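Local coordinates for protein first ORF in transposon ISC1904 (Sulfolobus solfataricus, PDB 3ILX) that is the serine-recombinase-like domain of a transposon-encoded protein that probably binds DNA and exchanges its strands, at residues F78-E81 and I82-V86; K50-L53 and K54-M58; V67-Y71 and P72-V76; T103-E106 and E107-D111; N22-K25 and Y26-Q30. All coordinates share one frame; numbering follows the deposited sequence.

Interaction 1. Residues F78-E81 and I82-V86; sequences FGFE and ILEEV
Phe80 and Glu84, one helical turn apart, carry the side-chain contact of this helix start. The phenyl group and the carboxylate meet at a slant, their planes 46° apart, and Glu84 OE2 comes to 3.5 Å from Phe80 CE2. Because Phe80 CG lies opposite its own backbone N (chi1 -170°), the ring swings toward the later turn, and the extended Glu84 chain runs past its CD2 and CE2 corner. The aliphatic CG of Glu84 takes part as well, 3.6 Å from Phe80 CE2, so this exposed residue, the solvent side of the contact, has a stem suited to apolar company.

The tight part is the backbone of the first turn. Gly79 is the N-cap, and its positive phi of 89° suits a residue without a side chain. Its O receives Leu83 N at 3.1 Å in the first helical bond, while Ile82 N, at 2.8 Å from Gly79 O, makes a bent and weak one. Phe80 O then accepts Glu84 N at 3.0 Å, and Glu81 O accepts Glu85 N at 3.1 Å. Glu81 folds back toward the helix start and rests on Met47 of the second subunit.

Branched apolar side chains suit the two buried positions. Leu83 turns inward to Phe52 of helix 50-60 and, with Phe80, to Leu75 of helix 72-75 and Ile94 of strand 93-96. Ile82 instead meets Met47 of the second subunit, whose Arg57 forms a salt bridge with Glu85, so helix 80-89 lies between its own sheet and the dimer partner.

Interaction 2. Residues K50-L53 and K54-M58; sequences KGFL and KLLRM
The guanidinium of Arg57 has Leu53 CB over one face, 4.0 Å above the plane and over its centre, while Leu53 CD1 comes to 4.2 Å from Arg57 NH2. The other flat group, the Phe52 ring, has Leu56 CD2 near its CE2 at 4.4 Å, in a slanting approach, and Arg49 makes a cation-pi contact with the same ring. Both pairs are i to i+4 neighbours on helix 50-60, which covers one side of the parallel sheet in this domain of the resolvase N-terminal family.

The helical ladder that carries them is regular: Lys54 N bonds to Lys50 O, Leu55 N to Gly51 O, Leu56 N to Phe52 O and Arg57 N to Leu53 O, all within 2.8 to 3.0 Å. Gly51 is buried, and its amide is held by Asp40 near the helix start.

Residue types follow the faces of the helix. Leu55 points into the core, against Ile6 and Tyr8 of strand 4-11, Ile38 of strand 36-41 and Val67 of strand 64-69. Phe52 and Leu56 lie toward the second subunit, on its Ile82 and Glu85 respectively. Lysine suits the exposed flank: the ends of Lys50 and Lys54 lead away from the neighbouring turn, and the Lys54 stem lies on Leu36 and Ile38.

Arginine fits its place because its stem is apolar and its head polar. With CG opposite the carbonyl carbon (chi1 -70°) and the chain extended from there to NE, the stem lies along the preceding turn while NH2 reaches Glu85 of the second subunit. The closest point of that stem is Arg57 CG, 3.3 Å from Leu53 O.

Interaction 3. Residues V67-Y71 and P72-V76; sequences VITAY and PDRLV
Tyr71 and Arg74 are brought together by their side-chain torsions. In Tyr71, chi1 of 39° sets CG between the backbone N and the carbonyl carbon, and Arg74 bends at chi2 and again at chi3 (88°) to run beside the ring in the same direction. Arg74 CG thus lies over one ring face, 4.0 Å from the ring centroid, in a CH-pi contact, and farther along Tyr71 OH stands 3.3 Å above the guanidinium plane, over its centre. The ring and guanidinium planes are 52° apart, so this is no flat stack.

Backbone closes the turn, with Arg74 N bonded to Tyr71 O at 3.0 Å, the donor standing above the carbonyl plane. The strand end supports it: Thr69 OG1 sits 3.1 Å from Arg74 CB while bonding to Tyr8 O, and Thr69 CG2 meets Leu75 CD1 at 3.9 Å, the small threonine fitting under both residues. Leu75 continues into the core.

Arginine suits this buried spot because many acceptors surround it. Its guanidinium edge faces Asp73 in a salt bridge, though the position of OD1 is less sure; Arg10 O and Glu107 take up further N-H groups, while Thr103 and Arg77 hold the other Asp73 oxygen. Such a gathering of arginines and acids at a strand end resembles the active site of serine recombinases, and the multiple bonds imply a guanidinium fixed in position and rotation.

Interaction 4. Residues T103-E106 and E107-D111; sequences TPEE and ELVED
Helix 105-125, which probably corresponds to the long dimer helix of serine recombinases, begins here, with Pro104 as N-cap and Thr103 packing back on Glu107 and Leu108. Pro104 O takes two N-H groups: Glu107 N, 3.0 Å from Pro104 O and above the carbonyl plane, and Leu108 N at 3.3 Å in a much straighter bond. Proline, with no N-H to give, suits a helix start, where the first N-H groups have no earlier carbonyl in the ladder. That ladder continues with Val109 N to Glu105 O at 3.1 Å and Glu110 N to Glu106 O at 3.0 Å.

Side chains fill the angle between cap and first turn. Thr103 CG2, opposite its own backbone N, lies across the Glu107 chain at about a right angle and also meets Leu108 CG at 3.7 Å; the short branched residue serves both. Its hydroxyl turns to Asp73.

Glu107 is buried and fully extended, reaching Arg10 in a salt bridge as well as Arg74, so its acid links the helix start to the arginine-rich end of the sheet. On another flank, Glu105 and Val109 run alongside each other next to Lys130 of the second subunit, and Glu105 bonds to Ser128 there. Glu106 and Glu110 keep their like-charged ends 4.6 Å apart (OE2 to OE1), which probably disfavours a closer approach. The Glu107 carboxylate is met by carbon as well: Thr103 CG2 is 3.5 Å from Glu107 CD, and Pro104 CD is 3.5 Å from Glu107 OE1.

Interaction 5. Residues N22-K25 and Y26-Q30; sequences NQVK and YLEEQ
Van der Waals contact comes first, between Val24 and Glu28, which lie side by side and point the same way along helix 19-30. Val24 CG1 sits 3.7 Å from Glu28 CD, and the Glu28 stem follows the preceding turn, its CG 3.3 Å from Val24 O. The first torsion explains this: Glu28 CG is opposite the carbonyl carbon (chi1 -65°), which lays the chain back over Val24. Leu27 leans the same way, with CG 3.3 Å from Gln23 O.

Hydrogen bonds are those of the helix. Tyr26 N reaches Asn22 O, Leu27 N reaches Gln23 O, Glu28 N reaches Val24 O at 2.9 Å, and Glu29 N reaches Lys25 O at 3.1 Å. The ladder weakens at Gln30, whose N bonds to Tyr26 O at a longer 3.3 Å and weakly to Leu27 O, as the helix ends.

Charge is the third kind. Lys25 bends at chi3 and chi4, and Glu29 turns at chi2, so that Lys25 NZ and Glu29 OE2 come to 4.3 Å, beyond a salt bridge. Their attraction is probably modest on this exposed face, where long polar chains suit the setting. Tyr26 is exposed too, though its side chain touches Leu97; its ring edge lies near Gln23 O.

The inner face is largely apolar where it meets the sheet. Val24 packs on Ala9 of strand 4-11 and on Val37 and Thr39 of strand 36-41, Leu27 rests on Leu97, and Gln23 bonds to the amide of Arg10. Helix 19-30 thereby covers the parallel sheet of the resolvase-like domain on the side opposite helices 50-60 and 80-89.

Interaction 3 is the most buried, at the end of strand 64-69, and its chemistry mixes an aromatic face with a network of ions. It touches interactions 1 and 2 mainly through apolar packing, at Leu75, Val76 and others, and interaction 4 through polar bonds between buried side chains. Interactions 1 and 2 pack on each other through Leu83 and Phe52, and both also face the second subunit, as interaction 4 does. Interaction 5 is the surface member, across the sheet and untouched by the other chain; its Leu27 and Gln23 nevertheless reach interaction 3. Four contacts are helical turns, whereas interaction 3 joins strand to turn.

Interaction 1. Residues F78-E81 and I82-V86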
# COMPACT_ATOMS: atom_id res chain seq x y z
N PHE A 78 1.70 -1.11 -3.68
CA PHE A 78 0.33 -0.97 -3.13
C PHE A 78 0.14 0.49 -2.81
O PHE A 78 1.11 1.14 -2.44
CB PHE A 78 0.18 -1.74 -1.80
CG PHE A 78 0.20 -3.24 -1.97
CD1 PHE A 78 -0.92 -3.91 -2.50
CD2 PHE A 78 1.32 -3.98 -1.60
CE1 PHE A 78 -0.92 -5.32 -2.67
CE2 PHE A 78 1.36 -5.40 -1.76
CZ PHE A 78 0.23 -6.07 -2.31
N GLY A 79 -1.10 0.99 -2.90
CA GLY A 79 -1.44 2.34 -2.41
C GLY A 79 -1.25 3.42 -3.45
O GLY A 79 -1.32 4.63 -3.13
N PHE A 80 -1.04 3.04 -4.69
CA PHE A 80 -1.00 4.06 -5.74
C PHE A 80 -2.19 5.05 -5.61
O PHE A 80 -2.03 6.26 -5.77
CB PHE A 80 -0.90 3.45 -7.15
CG PHE A 80 -0.63 4.46 -8.24
CD1 PHE A 80 0.66 4.86 -8.53
CD2 PHE A 80 -1.67 5.01 -8.96
CE1 PHE A 80 0.92 5.79 -9.55
CE2 PHE A 80 -1.44 5.97 -10.01
CZ PHE A 80 -0.15 6.36 -10.29
N GLU A 81 -3.35 4.54 -5.24
CA GLU A 81 -4.56 5.36 -5.09
C GLU A 81 -4.41 6.35 -3.95
O GLU A 81 -4.89 7.45 -4.06
CB GLU A 81 -5.80 4.51 -4.86
CG GLU A 81 -6.14 3.53 -5.98
CD GLU A 81 -5.42 2.18 -5.84
OE1 GLU A 81 -4.39 2.04 -5.12
OE2 GLU A 81 -5.92 1.26 -6.50
N ILE A 82 -3.76 5.95 -2.86
CA ILE A 82 -3.51 6.90 -1.77
C ILE A 82 -2.62 8.02 -2.32
O ILE A 82 -2.90 9.20 -2.12
CB ILE A 82 -2.86 6.22 -0.52
CG1 ILE A 82 -3.87 5.27 0.13
CG2 ILE A 82 -2.36 7.29 0.52
CD1 ILE A 82 -3.19 4.23 1.01
N LEU A 83 -1.56 7.68 -3.05
CA LEU A 83 -0.70 8.74 -3.59
C LEU A 83 -1.45 9.73 -4.46
O LEU A 83 -1.17 10.92 -4.43
CB LEU A 83 0.49 8.18 -4.38
CG LEU A 83 1.42 7.31 -3.54
CD1 LEU A 83 2.49 6.75 -4.48
CD2 LEU A 83 2.08 8.12 -2.40
N GLU A 84 -2.39 9.22 -5.27
CA GLU A 84 -3.16 10.08 -6.15
C GLU A 84 -4.06 11.04 -5.35
O GLU A 84 -4.27 12.20 -5.73
CB GLU A 84 -4.04 9.22 -7.05
CG GLU A 84 -3.32 8.37 -8.09
CD GLU A 84 -4.32 7.63 -8.98
OE1 GLU A 84 -5.13 6.79 -8.47
OE2 GLU A 84 -4.33 7.90 -10.19
N GLU A 85 -4.59 10.55 -4.24
CA GLU A 85 -5.43 11.38 -3.39
C GLU A 85 -4.56 12.48 -2.81
O GLU A 85 -4.95 13.66 -2.80
CB GLU A 85 -6.09 10.55 -2.30
CG GLU A 85 -7.22 9.62 -2.78
CD GLU A 85 -8.42 10.37 -3.25
OE1 GLU A 85 -8.69 11.49 -2.76
OE2 GLU A 85 -9.15 9.84 -4.12
N VAL A 86 -3.36 12.10 -2.36
CA VAL A 86 -2.39 13.04 -1.82
C VAL A 86 -2.04 14.12 -2.83
O VAL A 86 -2.06 15.31 -2.54
CB VAL A 86 -1.11 12.31 -1.34
CG1 VAL A 86 -0.03 13.33 -0.90
CG2 VAL A 86 -1.46 11.37 -0.17

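Interaction 2. Residues K50-L53 and K54-M58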
# COMPACT_ATOMS: atom_id res chain seq x y z
N LYS A 50 14.80 6.32 0.05
CA LYS A 50 15.14 7.76 0.22
C LYS A 50 14.54 8.65 -0.83
O LYS A 50 14.05 9.73 -0.52
CB LYS A 50 16.64 7.98 0.14
CG LYS A 50 17.43 6.87 0.74
CD LYS A 50 17.62 7.05 2.22
CE LYS A 50 18.91 6.34 2.62
NZ LYS A 50 18.98 5.98 4.08
N GLY A 51 14.63 8.20 -2.08
CA GLY A 51 14.09 8.96 -3.19
C GLY A 51 12.59 9.13 -3.02
O GLY A 51 12.08 10.26 -3.11
N PHE A 52 11.87 8.03 -2.77
CA PHE A 52 10.40 8.07 -2.70
C PHE A 52 9.93 8.94 -1.54
O PHE A 52 8.95 9.68 -1.68
CB PHE A 52 9.85 6.65 -2.54
CG PHE A 52 8.38 6.57 -2.17
CD1 PHE A 52 7.40 6.64 -3.15
CD2 PHE A 52 8.00 6.30 -0.85
CE1 PHE A 52 6.05 6.55 -2.80
CE2 PHE A 52 6.67 6.17 -0.51
CZ PHE A 52 5.69 6.29 -1.52
N LEU A 53 10.63 8.82 -0.40
CA LEU A 53 10.34 9.64 0.78
C LEU A 53 10.62 11.13 0.56
O LEU A 53 9.80 11.97 0.96
CB LEU A 53 11.11 9.12 2.00
CG LEU A 53 10.65 7.76 2.52
CD1 LEU A 53 11.56 7.31 3.68
CD2 LEU A 53 9.18 7.85 2.97
N LYS A 54 11.74 11.46 -0.09
CA LYS A 54 12.02 12.86 -0.50
C LYS A 54 10.85 13.37 -1.35
O LYS A 54 10.27 14.44 -1.09
CB LYS A 54 13.34 12.96 -1.25
CG LYS A 54 13.64 14.35 -1.81
CD LYS A 54 14.91 14.31 -2.67
CE LYS A 54 15.06 15.57 -3.55
NZ LYS A 54 15.36 16.74 -2.69
N LEU A 55 10.48 12.58 -2.35
CA LEU A 55 9.40 12.93 -3.25
C LEU A 55 8.06 13.16 -2.52
O LEU A 55 7.41 14.17 -2.76
CB LEU A 55 9.23 11.85 -4.33
CG LEU A 55 8.11 12.03 -5.37
CD1 LEU A 55 8.12 13.42 -6.05
CD2 LEU A 55 8.20 10.89 -6.43
N LEU A 56 7.65 12.20 -1.70
CA LEU A 56 6.39 12.29 -0.95
C LEU A 56 6.35 13.55 -0.06
O LEU A 56 5.32 14.23 0.03
CB LEU A 56 6.20 11.04 -0.07
CG LEU A 56 5.04 10.98 0.92
CD1 LEU A 56 3.76 11.17 0.15
CD2 LEU A 56 5.02 9.62 1.64
N ARG A 57 7.46 13.83 0.62
CA ARG A 57 7.55 15.01 1.46
C ARG A 57 7.49 16.28 0.63
O ARG A 57 6.87 17.25 1.04
CB ARG A 57 8.81 14.97 2.34
CG ARG A 57 8.69 13.90 3.40
CD ARG A 57 10.03 13.47 3.98
NE ARG A 57 9.80 12.32 4.85
CZ ARG A 57 10.75 11.52 5.33
NH1 ARG A 57 12.02 11.72 5.00
NH2 ARG A 57 10.42 10.52 6.13
N MSE A 58 8.12 16.27 -0.54
CA MSE A 58 8.05 17.45 -1.39
C MSE A 58 6.61 17.73 -1.86
O MSE A 58 6.20 18.88 -1.89
CB MSE A 58 8.97 17.31 -2.61
CG MSE A 58 10.43 17.50 -2.28
SE MSE A 58 11.43 17.22 -3.94
CE MSE A 58 11.20 19.02 -4.69

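Interaction 3. Residues V67-Y71 and P72-V76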
# COMPACT_ATOMS: atom_id res chain seq x y z
N VAL A 67 4.63 14.75 -11.28
CA VAL A 67 5.59 13.64 -11.20
C VAL A 67 5.35 12.75 -12.41
O VAL A 67 4.21 12.32 -12.62
CB VAL A 67 5.36 12.75 -9.98
CG1 VAL A 67 6.46 11.65 -9.90
CG2 VAL A 67 5.26 13.58 -8.68
N ILE A 68 6.40 12.46 -13.17
CA ILE A 68 6.31 11.56 -14.32
C ILE A 68 7.08 10.26 -14.01
O ILE A 68 8.20 10.27 -13.51
CB ILE A 68 6.78 12.21 -15.63
CG1 ILE A 68 5.96 13.50 -15.91
CG2 ILE A 68 6.64 11.22 -16.81
CD1 ILE A 68 6.62 14.74 -15.51
N THR A 69 6.42 9.13 -14.26
CA THR A 69 7.02 7.84 -14.01
C THR A 69 6.62 6.93 -15.17
O THR A 69 5.67 7.26 -15.93
CB THR A 69 6.67 7.34 -12.54
OG1 THR A 69 7.54 6.27 -12.16
CG2 THR A 69 5.22 6.94 -12.41
N ALA A 70 7.39 5.86 -15.40
CA ALA A 70 7.15 4.98 -16.56
C ALA A 70 5.80 4.24 -16.53
O ALA A 70 5.11 4.10 -17.55
CB ALA A 70 8.32 4.00 -16.73
N TYR A 71 5.45 3.74 -15.34
CA TYR A 71 4.16 3.11 -15.07
C TYR A 71 3.90 3.11 -13.55
O TYR A 71 4.82 3.40 -12.75
CB TYR A 71 4.05 1.71 -15.73
CG TYR A 71 5.33 0.90 -15.66
CD1 TYR A 71 5.59 0.09 -14.55
CD2 TYR A 71 6.28 0.94 -16.70
CE1 TYR A 71 6.75 -0.68 -14.48
CE2 TYR A 71 7.46 0.19 -16.61
CZ TYR A 71 7.69 -0.61 -15.49
OH TYR A 71 8.83 -1.39 -15.34
N PRO A 72 2.64 2.80 -13.15
CA PRO A 72 2.28 3.05 -11.74
C PRO A 72 3.16 2.30 -10.70
O PRO A 72 3.53 2.91 -9.67
CB PRO A 72 0.80 2.60 -11.67
CG PRO A 72 0.28 2.84 -13.15
CD PRO A 72 1.48 2.40 -13.98
N ASP A 73 3.52 1.04 -10.97
CA ASP A 73 4.31 0.26 -9.97
C ASP A 73 5.76 0.73 -9.81
O ASP A 73 6.45 0.33 -8.86
CB ASP A 73 4.19 -1.26 -10.14
CG ASP A 73 5.23 -1.84 -11.08
OD1 ASP A 73 5.87 -1.06 -11.83
OD2 ASP A 73 5.40 -3.08 -11.09
N ARG A 74 6.20 1.65 -10.67
CA ARG A 74 7.46 2.35 -10.37
C ARG A 74 7.38 3.08 -9.02
O ARG A 74 8.36 3.07 -8.25
CB ARG A 74 7.85 3.31 -11.48
CG ARG A 74 8.18 2.62 -12.85
CD ARG A 74 9.28 1.55 -12.66
NE ARG A 74 8.74 0.23 -12.31
CZ ARG A 74 9.49 -0.84 -12.05
NH1 ARG A 74 10.83 -0.75 -12.05
NH2 ARG A 74 8.89 -2.02 -11.78
N LEU A 75 6.24 3.70 -8.74
CA LEU A 75 6.10 4.46 -7.47
C LEU A 75 5.92 3.56 -6.27
O LEU A 75 6.63 3.71 -5.27
CB LEU A 75 4.96 5.51 -7.53
CG LEU A 75 5.46 6.80 -8.20
CD1 LEU A 75 4.28 7.69 -8.71
CD2 LEU A 75 6.44 7.58 -7.28
N VAL A 76 4.94 2.66 -6.34
CA VAL A 76 4.63 1.75 -5.24
C VAL A 76 4.00 0.49 -5.77
O VAL A 76 3.41 0.49 -6.87
CB VAL A 76 3.60 2.35 -4.21
CG1 VAL A 76 4.26 3.37 -3.29
CG2 VAL A 76 2.39 2.96 -4.93

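Interaction 4. Residues T103-E106 and E107-D111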
# COMPACT_ATOMS: atom_id res chain seq x y z
N THR A 103 6.49 -4.54 -15.29
CA THR A 103 7.37 -5.17 -14.29
C THR A 103 8.11 -6.41 -14.79
O THR A 103 7.48 -7.31 -15.34
CB THR A 103 6.51 -5.61 -13.14
OG1 THR A 103 5.46 -4.65 -12.98
CG2 THR A 103 7.30 -5.71 -11.84
N PRO A 104 9.45 -6.49 -14.58
CA PRO A 104 10.17 -7.75 -14.85
C PRO A 104 9.67 -8.89 -13.96
O PRO A 104 9.26 -8.67 -12.81
CB PRO A 104 11.62 -7.42 -14.47
CG PRO A 104 11.70 -5.93 -14.57
CD PRO A 104 10.38 -5.47 -14.05
N GLU A 105 9.74 -10.10 -14.49
CA GLU A 105 9.27 -11.28 -13.80
C GLU A 105 9.93 -11.40 -12.44
O GLU A 105 9.26 -11.64 -11.44
CB GLU A 105 9.53 -12.53 -14.64
CG GLU A 105 9.24 -13.82 -13.87
CD GLU A 105 9.14 -15.03 -14.76
OE1 GLU A 105 9.17 -14.87 -15.99
OE2 GLU A 105 8.99 -16.13 -14.22
N GLU A 106 11.25 -11.26 -12.42
CA GLU A 106 12.05 -11.38 -11.20
C GLU A 106 11.55 -10.43 -10.11
O GLU A 106 11.60 -10.77 -8.93
CB GLU A 106 13.53 -11.08 -11.50
CG GLU A 106 14.47 -11.17 -10.29
CD GLU A 106 15.88 -10.59 -10.55
OE1 GLU A 106 16.30 -10.48 -11.73
OE2 GLU A 106 16.56 -10.25 -9.56
N GLU A 107 11.08 -9.25 -10.51
CA GLU A 107 10.67 -8.22 -9.56
C GLU A 107 9.36 -8.67 -8.89
O GLU A 107 9.23 -8.63 -7.66
CB GLU A 107 10.53 -6.83 -10.22
CG GLU A 107 9.90 -5.80 -9.23
CD GLU A 107 9.83 -4.36 -9.76
OE1 GLU A 107 10.33 -4.10 -10.87
OE2 GLU A 107 9.28 -3.49 -9.04
N LEU A 108 8.43 -9.15 -9.70
CA LEU A 108 7.15 -9.60 -9.15
C LEU A 108 7.30 -10.78 -8.20
O LEU A 108 6.58 -10.83 -7.19
CB LEU A 108 6.21 -10.02 -10.24
CG LEU A 108 5.65 -8.98 -11.20
CD1 LEU A 108 5.10 -9.71 -12.39
CD2 LEU A 108 4.55 -8.16 -10.50
N VAL A 109 8.19 -11.71 -8.54
CA VAL A 109 8.41 -12.93 -7.76
C VAL A 109 9.05 -12.55 -6.44
O VAL A 109 8.72 -13.09 -5.37
CB VAL A 109 9.30 -13.94 -8.56
CG1 VAL A 109 9.80 -15.07 -7.70
CG2 VAL A 109 8.53 -14.50 -9.80
N GLU A 110 9.99 -11.62 -6.51
CA GLU A 110 10.67 -11.11 -5.35
C GLU A 110 9.69 -10.40 -4.42
O GLU A 110 9.76 -10.57 -3.19
CB GLU A 110 11.76 -10.16 -5.79
CG GLU A 110 12.53 -9.55 -4.67
CD GLU A 110 13.40 -8.39 -5.14
OE1 GLU A 110 13.81 -8.36 -6.34
OE2 GLU A 110 13.66 -7.50 -4.32
N ASP A 111 8.81 -9.58 -4.99
CA ASP A 111 7.80 -8.87 -4.18
C ASP A 111 6.80 -9.85 -3.54
O ASP A 111 6.48 -9.74 -2.34
CB ASP A 111 7.06 -7.84 -5.05
CG ASP A 111 7.83 -6.53 -5.21
OD1 ASP A 111 8.94 -6.35 -4.61
OD2 ASP A 111 7.30 -5.66 -5.95

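Interaction 5. Residues N22-K25 and Y26-Q30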
# COMPACT_ATOMS: atom_id res chain seq x y z
N ASN A 22 18.67 3.55 -18.36
CA ASN A 22 17.78 3.50 -19.52
C ASN A 22 16.34 3.92 -19.21
O ASN A 22 15.63 4.45 -20.07
CB ASN A 22 17.83 2.11 -20.16
CG ASN A 22 19.13 1.89 -20.92
OD1 ASN A 22 19.66 2.81 -21.57
ND2 ASN A 22 19.64 0.66 -20.87
N GLN A 23 15.90 3.70 -17.98
CA GLN A 23 14.57 4.17 -17.59
C GLN A 23 14.56 5.70 -17.51
O GLN A 23 13.62 6.37 -17.96
CB GLN A 23 14.16 3.54 -16.23
CG GLN A 23 12.72 3.77 -15.80
CD GLN A 23 12.41 3.07 -14.46
OE1 GLN A 23 11.80 3.67 -13.57
NE2 GLN A 23 12.85 1.82 -14.31
N VAL A 24 15.60 6.25 -16.90
CA VAL A 24 15.75 7.68 -16.81
C VAL A 24 15.75 8.32 -18.22
O VAL A 24 15.03 9.29 -18.50
CB VAL A 24 17.00 8.03 -16.01
CG1 VAL A 24 17.37 9.50 -16.16
CG2 VAL A 24 16.79 7.64 -14.53
N LYS A 25 16.53 7.73 -19.11
CA LYS A 25 16.68 8.23 -20.45
C LYS A 25 15.36 8.16 -21.18
O LYS A 25 15.01 9.08 -21.93
CB LYS A 25 17.74 7.41 -21.18
CG LYS A 25 18.30 8.05 -22.44
CD LYS A 25 19.56 7.31 -22.92
CE LYS A 25 19.28 5.83 -23.20
NZ LYS A 25 18.72 5.65 -24.59
N TYR A 26 14.61 7.09 -20.95
CA TYR A 26 13.31 6.98 -21.60
C TYR A 26 12.38 8.12 -21.14
O TYR A 26 11.71 8.75 -21.96
CB TYR A 26 12.68 5.61 -21.34
CG TYR A 26 11.20 5.57 -21.68
CD1 TYR A 26 10.75 5.76 -23.00
CD2 TYR A 26 10.26 5.36 -20.69
CE1 TYR A 26 9.38 5.73 -23.30
CE2 TYR A 26 8.90 5.31 -20.98
CZ TYR A 26 8.47 5.50 -22.28
OH TYR A 26 7.12 5.46 -22.53
N LEU A 27 12.40 8.38 -19.83
CA LEU A 27 11.59 9.42 -19.21
C LEU A 27 11.93 10.78 -19.79
O LEU A 27 11.03 11.55 -20.15
CB LEU A 27 11.80 9.44 -17.68
CG LEU A 27 11.17 8.29 -16.89
CD1 LEU A 27 11.44 8.47 -15.41
CD2 LEU A 27 9.65 8.20 -17.11
N GLU A 28 13.22 11.06 -19.89
CA GLU A 28 13.70 12.32 -20.41
C GLU A 28 13.32 12.55 -21.88
O GLU A 28 13.03 13.68 -22.26
CB GLU A 28 15.21 12.47 -20.15
CG GLU A 28 15.45 12.56 -18.64
CD GLU A 28 16.91 12.54 -18.22
OE1 GLU A 28 17.79 12.26 -19.08
OE2 GLU A 28 17.16 12.77 -17.01
N GLU A 29 13.27 11.48 -22.68
CA GLU A 29 12.83 11.62 -24.07
C GLU A 29 11.36 11.96 -24.19
O GLU A 29 10.95 12.60 -25.16
CB GLU A 29 13.14 10.36 -24.87
CG GLU A 29 14.51 10.41 -25.50
CD GLU A 29 15.23 9.07 -25.49
OE1 GLU A 29 14.63 8.04 -25.09
OE2 GLU A 29 16.41 9.06 -25.91
N GLN A 30 10.57 11.55 -23.20
CA GLN A 30 9.14 11.84 -23.20
C GLN A 30 8.80 13.20 -22.58
O GLN A 30 7.91 13.92 -23.07
CB GLN A 30 8.36 10.70 -22.53
CG GLN A 30 8.67 9.32 -23.14
CD GLN A 30 8.29 9.25 -24.59
OE1 GLN A 30 9.14 9.30 -25.47
NE2 GLN A 30 6.98 9.19 -24.85